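Local structure of quinone reductase (Klebsiella pneumoniae subsp. pneumoniae, 4GI5) at residues His150-Gly162 with Arg250-Leu262. The protein binds FAD and probably works as an NAD(P)H dehydrogenase (quinone), with a flavodoxin-like fold. Numbering follows the deposited sequence.
Sequences HSDRHWGDRYGEG and RRQNHGDYLIPSL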
ATOM      1  N   HIS B 150      27.286  -2.528   3.781  1.00 16.65           N
ATOM      2  CA  HIS B 150      27.218  -1.539   2.741  1.00 18.16           C
ATOM      3  C   HIS B 150      28.641  -1.264   2.245  1.00 20.58           C
ATOM      4  O   HIS B 150      29.423  -0.605   2.937  1.00 21.39           O
ATOM      5  CB  HIS B 150      26.474  -0.271   3.182  1.00 19.44           C
ATOM      6  CG  HIS B 150      25.042  -0.555   3.555  1.00 18.78           C
ATOM      7  ND1 HIS B 150      24.733  -1.171   4.752  1.00 22.83           N
ATOM      8  CD2 HIS B 150      23.876  -0.470   2.871  1.00 21.09           C
ATOM      9  CE1 HIS B 150      23.424  -1.403   4.804  1.00 23.26           C
ATOM     10  NE2 HIS B 150      22.891  -1.017   3.658  1.00 23.65           N
ATOM     11  N   SER B 151      28.947  -1.729   1.065  1.00 19.10           N
ATOM     12  CA  SER B 151      30.335  -1.704   0.595  1.00 20.07           C
ATOM     13  C   SER B 151      30.402  -1.450  -0.845  1.00 19.74           C
ATOM     14  O   SER B 151      29.458  -0.974  -1.477  1.00 18.53           O
ATOM     15  CB  SER B 151      30.935  -3.038   0.944  1.00 18.67           C
ATOM     16  OG  SER B 151      30.362  -4.114   0.283  1.00 17.51           O
ATOM     17  N   ASP B 152      31.582  -1.659  -1.459  1.00 16.36           N
ATOM     18  CA  ASP B 152      31.675  -1.369  -2.856  1.00 15.93           C
ATOM     19  C   ASP B 152      30.645  -2.004  -3.741  1.00 16.62           C
ATOM     20  O   ASP B 152      30.090  -1.319  -4.610  1.00 17.79           O
ATOM     21  CB  ASP B 152      33.133  -1.806  -3.306  1.00 16.79           C
ATOM     22  CG  ASP B 152      33.443  -1.694  -4.735  1.00 20.67           C
ATOM     23  OD1 ASP B 152      32.912  -0.846  -5.518  1.00 18.06           O
ATOM     24  OD2 ASP B 152      34.341  -2.537  -5.191  1.00 18.98           O
ATOM     25  N   ARG B 153      30.443  -3.311  -3.625  1.00 16.75           N
ATOM     26  CA  ARG B 153      29.567  -4.074  -4.494  1.00 16.58           C
ATOM     27  C   ARG B 153      28.489  -4.795  -3.721  1.00 18.11           C
ATOM     28  O   ARG B 153      27.994  -5.859  -4.182  1.00 19.79           O
ATOM     29  CB  ARG B 153      30.380  -5.006  -5.479  1.00 19.08           C
ATOM     30  CG  ARG B 153      31.101  -4.094  -6.459  1.00 23.68           C
ATOM     31  CD  ARG B 153      31.777  -4.802  -7.655  1.00 25.79           C
ATOM     32  NE  ARG B 153      32.441  -6.020  -7.260  1.00 28.56           N
ATOM     33  CZ  ARG B 153      33.044  -6.832  -8.161  1.00 27.47           C
ATOM     34  NH1 ARG B 153      33.122  -6.416  -9.393  1.00 26.06           N
ATOM     35  NH2 ARG B 153      33.639  -7.946  -7.779  1.00 27.32           N
ATOM     36  N   HIS B 154      28.109  -4.264  -2.539  1.00 16.58           N
ATOM     37  CA  HIS B 154      27.029  -4.899  -1.837  1.00 15.86           C
ATOM     38  C   HIS B 154      26.295  -3.815  -1.047  1.00 17.92           C
ATOM     39  O   HIS B 154      26.960  -2.996  -0.424  1.00 18.49           O
ATOM     40  CB  HIS B 154      27.583  -5.935  -0.841  1.00 18.21           C
ATOM     41  CG  HIS B 154      26.586  -6.890  -0.280  1.00 17.55           C
ATOM     42  ND1 HIS B 154      26.348  -8.115  -0.858  1.00 19.28           N
ATOM     43  CD2 HIS B 154      25.872  -6.881   0.859  1.00 17.13           C
ATOM     44  CE1 HIS B 154      25.438  -8.765  -0.161  1.00 20.17           C
ATOM     45  NE2 HIS B 154      25.151  -8.037   0.896  1.00 19.31           N
ATOM     46  N   TRP B 155      24.986  -3.790  -1.102  1.00 18.09           N
ATOM     47  CA  TRP B 155      24.307  -2.641  -0.417  1.00 15.66           C
ATOM     48  C   TRP B 155      23.118  -3.144   0.453  1.00 17.35           C
ATOM     49  O   TRP B 155      21.903  -2.941   0.111  1.00 17.65           O
ATOM     50  CB  TRP B 155      23.886  -1.600  -1.415  1.00 17.45           C
ATOM     51  CG  TRP B 155      23.774  -0.214  -0.858  1.00 21.31           C
ATOM     52  CD1 TRP B 155      22.594   0.453  -0.469  1.00 22.63           C
ATOM     53  CD2 TRP B 155      24.845   0.630  -0.522  1.00 20.60           C
ATOM     54  NE1 TRP B 155      22.926   1.671   0.033  1.00 21.88           N
ATOM     55  CE2 TRP B 155      24.290   1.804   0.049  1.00 22.04           C
ATOM     56  CE3 TRP B 155      26.252   0.507  -0.561  1.00 22.38           C
ATOM     57  CZ2 TRP B 155      25.095   2.842   0.545  1.00 23.11           C
ATOM     58  CZ3 TRP B 155      27.042   1.582  -0.121  1.00 26.32           C
ATOM     59  CH2 TRP B 155      26.426   2.751   0.419  1.00 26.48           C
ATOM     60  N   GLY B 156      23.440  -3.802   1.536  1.00 14.43           N
ATOM     61  CA  GLY B 156      22.486  -4.540   2.337  1.00 16.27           C
ATOM     62  C   GLY B 156      22.164  -5.890   1.750  1.00 15.70           C
ATOM     63  O   GLY B 156      22.195  -6.092   0.561  1.00 17.66           O
ATOM     64  N   ASP B 157      21.741  -6.805   2.639  1.00 16.43           N
ATOM     65  CA  ASP B 157      21.306  -8.116   2.224  1.00 16.51           C
ATOM     66  C   ASP B 157      19.814  -8.050   1.857  1.00 16.78           C
ATOM     67  O   ASP B 157      19.003  -8.177   2.775  1.00 19.40           O
ATOM     68  CB  ASP B 157      21.453  -9.143   3.322  1.00 16.71           C
ATOM     69  CG  ASP B 157      22.928  -9.436   3.735  1.00 20.64           C
ATOM     70  OD1 ASP B 157      23.844  -8.849   3.152  1.00 21.12           O
ATOM     71  OD2 ASP B 157      23.077 -10.184   4.721  1.00 20.65           O
ATOM     72  N   ARG B 158      19.486  -7.690   0.640  1.00 14.69           N
ATOM     73  CA  ARG B 158      18.097  -7.581   0.218  1.00 15.66           C
ATOM     74  C   ARG B 158      18.014  -7.786  -1.261  1.00 15.59           C
ATOM     75  O   ARG B 158      19.006  -7.900  -1.971  1.00 15.51           O
ATOM     76  CB  ARG B 158      17.655  -6.172   0.591  1.00 14.82           C
ATOM     77  CG  ARG B 158      18.277  -5.064  -0.229  1.00 14.53           C
ATOM     78  CD  ARG B 158      17.693  -3.715   0.118  1.00 15.62           C
ATOM     79  NE  ARG B 158      18.168  -2.631  -0.718  1.00 17.28           N
ATOM     80  CZ  ARG B 158      17.881  -1.359  -0.556  1.00 19.83           C
ATOM     81  NH1 ARG B 158      17.097  -0.942   0.458  1.00 18.99           N
ATOM     82  NH2 ARG B 158      18.282  -0.494  -1.475  1.00 20.44           N
ATOM     83  N   TYR B 159      16.786  -7.895  -1.733  1.00 13.47           N
ATOM     84  CA  TYR B 159      16.406  -8.095  -3.073  1.00 13.46           C
ATOM     85  C   TYR B 159      16.988  -9.408  -3.646  1.00 15.79           C
ATOM     86  O   TYR B 159      17.965  -9.396  -4.403  1.00 15.55           O
ATOM     87  CB  TYR B 159      16.672  -6.893  -3.954  1.00 12.11           C
ATOM     88  CG  TYR B 159      15.790  -5.666  -3.678  1.00 12.65           C
ATOM     89  CD1 TYR B 159      14.425  -5.800  -3.632  1.00 12.77           C
ATOM     90  CD2 TYR B 159      16.330  -4.436  -3.432  1.00 11.70           C
ATOM     91  CE1 TYR B 159      13.590  -4.709  -3.440  1.00 12.66           C
ATOM     92  CE2 TYR B 159      15.524  -3.287  -3.236  1.00 12.85           C
ATOM     93  CZ  TYR B 159      14.104  -3.447  -3.281  1.00 12.90           C
ATOM     94  OH  TYR B 159      13.315  -2.342  -3.058  1.00 15.03           O
ATOM     95  N   GLY B 160      16.372 -10.492  -3.203  1.00 15.52           N
ATOM     96  CA  GLY B 160      16.856 -11.846  -3.490  1.00 18.68           C
ATOM     97  C   GLY B 160      17.855 -12.397  -2.482  1.00 20.13           C
ATOM     98  O   GLY B 160      18.405 -13.484  -2.718  1.00 19.10           O
ATOM     99  N   GLU B 161      18.138 -11.654  -1.420  1.00 18.51           N
ATOM    100  CA  GLU B 161      18.915 -12.059  -0.273  1.00 18.60           C
ATOM    101  C   GLU B 161      18.143 -11.592   0.939  1.00 19.22           C
ATOM    102  O   GLU B 161      17.204 -10.742   0.803  1.00 18.30           O
ATOM    103  CB  GLU B 161      20.245 -11.316  -0.237  1.00 21.13           C
ATOM    104  CG  GLU B 161      21.183 -11.682  -1.275  1.00 25.93           C
ATOM    105  CD  GLU B 161      22.479 -10.859  -1.152  1.00 29.92           C
ATOM    106  OE1 GLU B 161      22.810 -10.223  -2.104  1.00 26.36           O
ATOM    107  OE2 GLU B 161      23.069 -10.797  -0.049  1.00 38.07           O
ATOM    108  N   GLY B 162      18.532 -12.089   2.078  1.00 18.67           N
ATOM    109  CA  GLY B 162      17.929 -11.753   3.347  1.00 17.75           C
ATOM    110  C   GLY B 162      17.510 -12.952   4.122  1.00 19.22           C
ATOM    111  O   GLY B 162      17.775 -14.121   3.710  1.00 18.83           O
ATOM    112  N   ARG B 250      15.351  -9.391 -10.535  1.00 16.17           N
ATOM    113  CA  ARG B 250      16.812  -9.303 -10.598  1.00 17.23           C
ATOM    114  C   ARG B 250      17.394  -9.128  -9.199  1.00 16.85           C
ATOM    115  O   ARG B 250      16.935  -8.237  -8.414  1.00 15.50           O
ATOM    116  CB  ARG B 250      17.268  -8.190 -11.497  1.00 15.87           C
ATOM    117  CG  ARG B 250      16.928  -8.332 -12.953  1.00 18.65           C
ATOM    118  CD  ARG B 250      17.494  -7.173 -13.691  1.00 21.56           C
ATOM    119  NE  ARG B 250      17.056  -7.099 -15.066  1.00 21.31           N
ATOM    120  CZ  ARG B 250      17.621  -7.795 -16.045  1.00 28.01           C
ATOM    121  NH1 ARG B 250      18.639  -8.616 -15.773  1.00 26.98           N
ATOM    122  NH2 ARG B 250      17.195  -7.598 -17.250  1.00 30.42           N
ATOM    123  N   ARG B 251      18.427  -9.857  -8.821  1.00 15.23           N
ATOM    124  CA  ARG B 251      19.085  -9.630  -7.556  1.00 16.62           C
ATOM    125  C   ARG B 251      19.854  -8.315  -7.516  1.00 14.99           C
ATOM    126  O   ARG B 251      20.430  -7.897  -8.512  1.00 16.39           O
ATOM    127  CB  ARG B 251      19.984 -10.800  -7.158  1.00 17.77           C
ATOM    128  CG  ARG B 251      19.243 -12.108  -7.068  1.00 18.35           C
ATOM    129  CD  ARG B 251      19.579 -12.891  -5.828  1.00 22.35           C
ATOM    130  NE  ARG B 251      20.924 -13.494  -5.905  1.00 23.12           N
ATOM    131  CZ  ARG B 251      21.529 -14.127  -4.888  1.00 25.12           C
ATOM    132  NH1 ARG B 251      22.776 -14.638  -5.101  1.00 25.42           N
ATOM    133  NH2 ARG B 251      20.985 -14.284  -3.689  1.00 24.12           N
ATOM    134  N   GLN B 252      19.889  -7.669  -6.355  1.00 15.25           N
ATOM    135  CA  GLN B 252      20.530  -6.384  -6.274  1.00 15.07           C
ATOM    136  C   GLN B 252      22.089  -6.436  -6.367  1.00 16.49           C
ATOM    137  O   GLN B 252      22.661  -5.620  -7.051  1.00 17.93           O
ATOM    138  CB  GLN B 252      20.247  -5.724  -4.935  1.00 14.21           C
ATOM    139  CG  GLN B 252      20.851  -4.340  -4.753  1.00 15.47           C
ATOM    140  CD  GLN B 252      20.505  -3.762  -3.395  1.00 15.45           C
ATOM    141  OE1 GLN B 252      19.467  -3.048  -3.197  1.00 15.73           O
ATOM    142  NE2 GLN B 252      21.355  -4.032  -2.433  1.00 16.07           N
ATOM    143  N   ASN B 253      22.648  -7.416  -5.691  1.00 16.82           N
ATOM    144  CA  ASN B 253      24.101  -7.328  -5.305  1.00 16.09           C
ATOM    145  C   ASN B 253      25.010  -8.202  -6.186  1.00 20.85           C
ATOM    146  O   ASN B 253      26.154  -8.327  -5.866  1.00 20.17           O
ATOM    147  CB  ASN B 253      24.334  -7.707  -3.871  1.00 16.65           C
ATOM    148  CG  ASN B 253      23.656  -6.748  -2.903  1.00 17.55           C
ATOM    149  OD1 ASN B 253      23.767  -5.540  -3.034  1.00 17.42           O
ATOM    150  ND2 ASN B 253      23.087  -7.300  -1.879  1.00 18.48           N
ATOM    151  N   HIS B 254      24.552  -8.680  -7.306  1.00 18.30           N
ATOM    152  CA  HIS B 254      25.387  -9.684  -8.021  1.00 19.39           C
ATOM    153  C   HIS B 254      25.661  -9.325  -9.442  1.00 21.97           C
ATOM    154  O   HIS B 254      25.872 -10.203 -10.284  1.00 22.03           O
ATOM    155  CB  HIS B 254      24.698 -11.035  -7.808  1.00 19.72           C
ATOM    156  CG  HIS B 254      24.724 -11.470  -6.379  1.00 22.07           C
ATOM    157  ND1 HIS B 254      25.852 -12.015  -5.813  1.00 22.97           N
ATOM    158  CD2 HIS B 254      23.857 -11.269  -5.352  1.00 20.46           C
ATOM    159  CE1 HIS B 254      25.667 -12.183  -4.503  1.00 24.15           C
ATOM    160  NE2 HIS B 254      24.461 -11.723  -4.194  1.00 24.22           N
ATOM    161  N   GLY B 255      25.713  -8.046  -9.720  1.00 18.98           N
ATOM    162  CA  GLY B 255      26.166  -7.471 -10.954  1.00 19.79           C
ATOM    163  C   GLY B 255      25.198  -6.745 -11.798  1.00 20.23           C
ATOM    164  O   GLY B 255      25.567  -5.947 -12.615  1.00 19.45           O
ATOM    165  N   ASP B 256      23.904  -6.998 -11.624  1.00 17.43           N
ATOM    166  CA  ASP B 256      22.943  -6.361 -12.482  1.00 18.88           C
ATOM    167  C   ASP B 256      22.780  -4.844 -12.228  1.00 15.72           C
ATOM    168  O   ASP B 256      22.340  -4.114 -13.145  1.00 18.15           O
ATOM    169  CB  ASP B 256      21.549  -7.022 -12.343  1.00 19.79           C
ATOM    170  CG  ASP B 256      21.411  -8.365 -13.016  1.00 25.71           C
ATOM    171  OD1 ASP B 256      22.380  -8.946 -13.542  1.00 21.53           O
ATOM    172  OD2 ASP B 256      20.305  -8.875 -12.946  1.00 22.08           O
ATOM    173  N   TYR B 257      23.073  -4.408 -10.991  1.00 16.54           N
ATOM    174  CA  TYR B 257      22.935  -3.009 -10.602  1.00 14.57           C
ATOM    175  C   TYR B 257      24.280  -2.371 -10.245  1.00 15.25           C
ATOM    176  O   TYR B 257      25.131  -2.938  -9.509  1.00 19.27           O
ATOM    177  CB  TYR B 257      21.970  -2.912  -9.376  1.00 14.62           C
ATOM    178  CG  TYR B 257      20.560  -3.352  -9.746  1.00 14.99           C
ATOM    179  CD1 TYR B 257      20.195  -4.661  -9.665  1.00 14.29           C
ATOM    180  CD2 TYR B 257      19.603  -2.445 -10.182  1.00 16.52           C
ATOM    181  CE1 TYR B 257      18.912  -5.088  -9.995  1.00 14.96           C
ATOM    182  CE2 TYR B 257      18.319  -2.853 -10.510  1.00 15.74           C
ATOM    183  CZ  TYR B 257      17.982  -4.171 -10.407  1.00 14.08           C
ATOM    184  OH  TYR B 257      16.726  -4.660 -10.722  1.00 15.61           O
ATOM    185  N   LEU B 258      24.401  -1.119 -10.635  1.00 17.16           N
ATOM    186  CA  LEU B 258      25.490  -0.316 -10.138  1.00 18.07           C
ATOM    187  C   LEU B 258      25.277   0.009  -8.687  1.00 21.06           C
ATOM    188  O   LEU B 258      24.121   0.195  -8.284  1.00 17.52           O
ATOM    189  CB  LEU B 258      25.515   0.977 -10.988  1.00 19.48           C
ATOM    190  CG  LEU B 258      25.682   0.786 -12.542  1.00 24.98           C
ATOM    191  CD1 LEU B 258      25.814   2.195 -13.116  1.00 27.28           C
ATOM    192  CD2 LEU B 258      26.877  -0.041 -12.867  1.00 29.82           C
ATOM    193  N   ILE B 259      26.342   0.029  -7.878  1.00 16.66           N
ATOM    194  CA  ILE B 259      26.291   0.222  -6.472  1.00 16.81           C
ATOM    195  C   ILE B 259      27.228   1.419  -6.189  1.00 21.56           C
ATOM    196  O   ILE B 259      28.365   1.415  -6.596  1.00 19.31           O
ATOM    197  CB  ILE B 259      26.653  -1.063  -5.697  1.00 17.66           C
ATOM    198  CG1 ILE B 259      25.610  -2.213  -6.060  1.00 21.32           C
ATOM    199  CG2 ILE B 259      26.807  -0.808  -4.190  1.00 18.03           C
ATOM    200  CD1 ILE B 259      25.837  -3.517  -5.426  1.00 25.80           C
ATOM    201  N   PRO B 260      26.803   2.409  -5.438  1.00 18.49           N
ATOM    202  CA  PRO B 260      25.504   2.500  -4.647  1.00 16.27           C
ATOM    203  C   PRO B 260      24.368   3.250  -5.278  1.00 17.53           C
ATOM    204  O   PRO B 260      23.354   3.454  -4.541  1.00 17.61           O
ATOM    205  CB  PRO B 260      25.936   3.239  -3.365  1.00 19.10           C
ATOM    206  CG  PRO B 260      26.982   4.198  -3.950  1.00 20.00           C
ATOM    207  CD  PRO B 260      27.706   3.514  -5.065  1.00 20.74           C
ATOM    208  N   SER B 261      24.440   3.574  -6.553  1.00 17.25           N
ATOM    209  CA  SER B 261      23.312   4.281  -7.220  1.00 18.15           C
ATOM    210  C   SER B 261      22.098   3.320  -7.315  1.00 18.38           C
ATOM    211  O   SER B 261      20.983   3.785  -7.378  1.00 16.44           O
ATOM    212  CB  SER B 261      23.672   4.832  -8.567  1.00 21.72           C
ATOM    213  OG  SER B 261      23.948   3.811  -9.475  1.00 21.30           O
ATOM    214  N   LEU B 262      22.352   1.989  -7.303  1.00 17.20           N
ATOM    215  CA  LEU B 262      21.343   0.915  -7.460  1.00 17.33           C
ATOM    216  C   LEU B 262      20.492   1.130  -8.682  1.00 18.49           C
ATOM    217  O   LEU B 262      19.279   0.933  -8.680  1.00 18.07           O
ATOM    218  CB  LEU B 262      20.491   0.815  -6.183  1.00 15.92           C
ATOM    219  CG  LEU B 262      21.222   0.700  -4.867  1.00 17.62           C
ATOM    220  CD1 LEU B 262      20.269   0.503  -3.697  1.00 16.00           C
ATOM    221  CD2 LEU B 262      22.306  -0.362  -4.917  1.00 18.28           C
TER
HETATM  222  O   HOH W   1      27.516  -9.480  -2.883  1.00 24.24           O
HETATM  223  O   HOH W   2      21.013  -9.275  -3.912  1.00 17.86           O
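Two irregular segments meet with W155 and G156 against Q252 and N253, and a single backbone-to-backbone hydrogen bond, Q252 N to Y159 O (3.2 Å), joins them; the CA atoms of H154 and N253 lie 5.1 Å apart. The buried amides of Q252 and N253 do most of the binding. N253 OD1 accepts W155 N (2.9 Å) and Q252 NE2 from opposite faces of its amide plane. N253 ND2 spends both hydrogens, on G156 O and on E161 OE1 (2.9 Å, 168° at the hydrogen), so four bonds fix the rotation of this amide. It also stacks over one face of the H154 imidazole, the planes 27° apart, while H154 NE2 is held at the ring edge by D157 OD1 (2.7 Å). The Q252 chain, fully extended with CG anti to the backbone N (chi1 -179°), carries its amide between W155 O, which receives NE2 (2.8 Å), and R158 NE, which donates in the guanidinium plane to OE1 (2.8 Å). R251 bends back to give NH2 to G160 O, and water 2 accepts from N253 N. On the apolar side P260, after a cis peptide bond, sets CB squarely over the six-membered ring of W155, 3.7 Å from its centroid, in a CH-pi contact; I259 CG2 and L262 CD1 approach the indole obliquely. P260 O bonds H181 of the second subunit, and Y159 OH bonds N188 there. Side-chain amides thus satisfy backbone N-H and C=O groups of an irregular loop, tying segment 250-262 to a loop of the flavodoxin-like fold at the dimer interface.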